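Type I polyketide synthase PikAII (Streptomyces venezuelae, PDB 3QP9) is a modular polyketide synthase subunit whose C2-type ketoreductase domain probably epimerizes the polyketide intermediate rather than reducing it. Local coordinates at residues Arg464-Pro468 with Ala469-Thr473. Residues are numbered along the deposited sequence; the frame is centred on the assembly and turned at random.
Sequences RPLAP and ATALT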
ATOM      1  N   ARG A 464       3.630   2.065 -20.365  1.00 34.73           N
ATOM      2  CA  ARG A 464       3.972   3.247 -21.180  1.00 36.01           C
ATOM      3  C   ARG A 464       3.934   4.484 -20.277  1.00 33.97           C
ATOM      4  O   ARG A 464       2.864   4.788 -19.739  1.00 32.70           O
ATOM      5  CB  ARG A 464       2.990   3.409 -22.366  1.00 37.21           C
ATOM      6  CG  ARG A 464       3.484   4.463 -23.428  1.00 43.66           C
ATOM      7  CD  ARG A 464       2.505   4.986 -24.529  1.00 50.76           C
ATOM      8  NE  ARG A 464       2.180   3.993 -25.552  1.00 57.91           N
ATOM      9  CZ  ARG A 464       2.781   3.898 -26.734  1.00 62.07           C
ATOM     10  NH1 ARG A 464       3.766   4.744 -27.049  1.00 63.44           N
ATOM     11  NH2 ARG A 464       2.414   2.953 -27.598  1.00 62.11           N
ATOM     12  N   PRO A 465       5.073   5.211 -20.106  1.00 33.94           N
ATOM     13  CA  PRO A 465       5.025   6.387 -19.218  1.00 31.43           C
ATOM     14  C   PRO A 465       3.917   7.349 -19.566  1.00 32.05           C
ATOM     15  O   PRO A 465       3.610   7.555 -20.766  1.00 31.54           O
ATOM     16  CB  PRO A 465       6.377   7.076 -19.429  1.00 31.22           C
ATOM     17  CG  PRO A 465       7.290   5.968 -20.032  1.00 33.88           C
ATOM     18  CD  PRO A 465       6.484   4.770 -20.327  1.00 33.48           C
ATOM     19  N   LEU A 466       3.289   7.865 -18.501  1.00 30.63           N
ATOM     20  CA  LEU A 466       2.115   8.745 -18.627  1.00 30.61           C
ATOM     21  C   LEU A 466       2.517  10.137 -19.055  1.00 29.80           C
ATOM     22  O   LEU A 466       3.289  10.801 -18.355  1.00 31.09           O
ATOM     23  CB  LEU A 466       1.336   8.835 -17.291  1.00 27.79           C
ATOM     24  CG  LEU A 466       0.276   7.805 -16.907  1.00 33.95           C
ATOM     25  CD1 LEU A 466       0.326   6.432 -17.619  1.00 28.02           C
ATOM     26  CD2 LEU A 466      -0.188   7.762 -15.363  1.00 28.02           C
ATOM     27  N   ALA A 467       1.907  10.644 -20.129  1.00 31.50           N
ATOM     28  CA  ALA A 467       2.088  12.120 -20.365  1.00 32.78           C
ATOM     29  C   ALA A 467       1.413  12.909 -19.209  1.00 31.76           C
ATOM     30  O   ALA A 467       0.340  12.540 -18.740  1.00 30.87           O
ATOM     31  CB  ALA A 467       1.559  12.569 -21.677  1.00 30.57           C
ATOM     32  N   PRO A 468       2.104  13.951 -18.725  1.00 33.49           N
ATOM     33  CA  PRO A 468       1.728  14.718 -17.544  1.00 32.25           C
ATOM     34  C   PRO A 468       0.355  15.344 -17.747  1.00 31.58           C
ATOM     35  O   PRO A 468      -0.507  15.210 -16.881  1.00 31.00           O
ATOM     36  CB  PRO A 468       2.860  15.765 -17.429  1.00 34.06           C
ATOM     37  CG  PRO A 468       4.072  14.972 -17.926  1.00 36.55           C
ATOM     38  CD  PRO A 468       3.545  14.109 -19.059  1.00 34.13           C
ATOM     39  N   ALA A 469       0.135  15.927 -18.909  1.00 30.09           N
ATOM     40  CA  ALA A 469      -1.153  16.519 -19.237  1.00 31.28           C
ATOM     41  C   ALA A 469      -2.342  15.541 -19.163  1.00 31.12           C
ATOM     42  O   ALA A 469      -3.423  15.884 -18.613  1.00 31.44           O
ATOM     43  CB  ALA A 469      -1.078  17.108 -20.667  1.00 32.22           C
ATOM     44  N   THR A 470      -2.195  14.400 -19.855  1.00 30.38           N
ATOM     45  CA  THR A 470      -3.156  13.319 -19.822  1.00 30.03           C
ATOM     46  C   THR A 470      -3.385  12.763 -18.410  1.00 29.85           C
ATOM     47  O   THR A 470      -4.545  12.597 -18.015  1.00 28.99           O
ATOM     48  CB  THR A 470      -2.721  12.200 -20.772  1.00 32.23           C
ATOM     49  OG1 THR A 470      -2.484  12.828 -22.024  1.00 31.90           O
ATOM     50  CG2 THR A 470      -3.809  11.167 -20.954  1.00 31.64           C
ATOM     51  N   ALA A 471      -2.304  12.545 -17.667  1.00 28.31           N
ATOM     52  CA  ALA A 471      -2.380  12.038 -16.296  1.00 29.10           C
ATOM     53  C   ALA A 471      -3.179  13.030 -15.448  1.00 28.51           C
ATOM     54  O   ALA A 471      -4.017  12.643 -14.623  1.00 28.56           O
ATOM     55  CB  ALA A 471      -0.954  11.814 -15.696  1.00 28.43           C
ATOM     56  N   LEU A 472      -2.920  14.327 -15.611  1.00 27.46           N
ATOM     57  CA  LEU A 472      -3.598  15.275 -14.723  1.00 26.26           C
ATOM     58  C   LEU A 472      -5.064  15.347 -15.104  1.00 26.06           C
ATOM     59  O   LEU A 472      -5.888  15.571 -14.258  1.00 25.38           O
ATOM     60  CB  LEU A 472      -2.963  16.684 -14.724  1.00 25.72           C
ATOM     61  CG  LEU A 472      -1.623  16.721 -14.003  1.00 28.02           C
ATOM     62  CD1 LEU A 472      -0.765  17.984 -14.354  1.00 30.27           C
ATOM     63  CD2 LEU A 472      -1.833  16.574 -12.488  1.00 30.57           C
ATOM     64  N   THR A 473      -5.402  15.168 -16.381  1.00 24.84           N
ATOM     65  CA  THR A 473      -6.817  15.122 -16.756  1.00 26.67           C
ATOM     66  C   THR A 473      -7.459  13.869 -16.128  1.00 25.82           C
ATOM     67  O   THR A 473      -8.564  13.932 -15.648  1.00 24.25           O
ATOM     68  CB  THR A 473      -6.979  15.153 -18.316  1.00 27.43           C
ATOM     69  OG1 THR A 473      -6.425  16.371 -18.791  1.00 30.17           O
ATOM     70  CG2 THR A 473      -8.483  15.106 -18.738  1.00 30.22           C
TER
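A467 and A471 meet through the first hydrogen bond of helix 468-481: A471 N donates to A467 O over 2.9 Å, nearly straight at 163°, and reaches the oxygen almost end-on to the carbonyl. The methyl of A471 lies against the same acceptor, CB 3.4 Å from A467 O. One residue on, L472 N donates to P468 O at 2.9 Å, more bent at 151°, with the donor tilted out of the carbonyl plane. The side chain of L472 leans over this oxygen, its branch carbon CG 3.4 Å from P468 O; chi1 of -72° turns CG anti to the carbonyl carbon and beside the backbone N, the atom that makes the bond to P468 O. A467 is the N-cap, and P468 takes the first helical position, where a proline fits well: it lacks an N-H, and none is needed in the first turn. Across the cap, A467 CB approaches T470 OG1 only loosely, at 4.1 Å. Just before the cap, L466 adds an apolar contact, its CB and CD2 each 4.1 Å from the A471 methyl. Both residues are buried, and both also touch W441 at the end of strand 435-441. Backbone hydrogen bonds from L466 to P443 and E445 fix the incoming chain, and a backbone hydrogen bond joins R464 to D490. R270 donates through NH1 to A469 O in the first turn and through NH2 to T473 OG1 in the next. Helix 468-481, entered from the loop after helix 453-460, thus lies beside helix 262-274, where L472 packs on E266, A267 and R270, and its A471 rests on W441 of strand 435-441 in the Rossmann-fold ketoreductase domain.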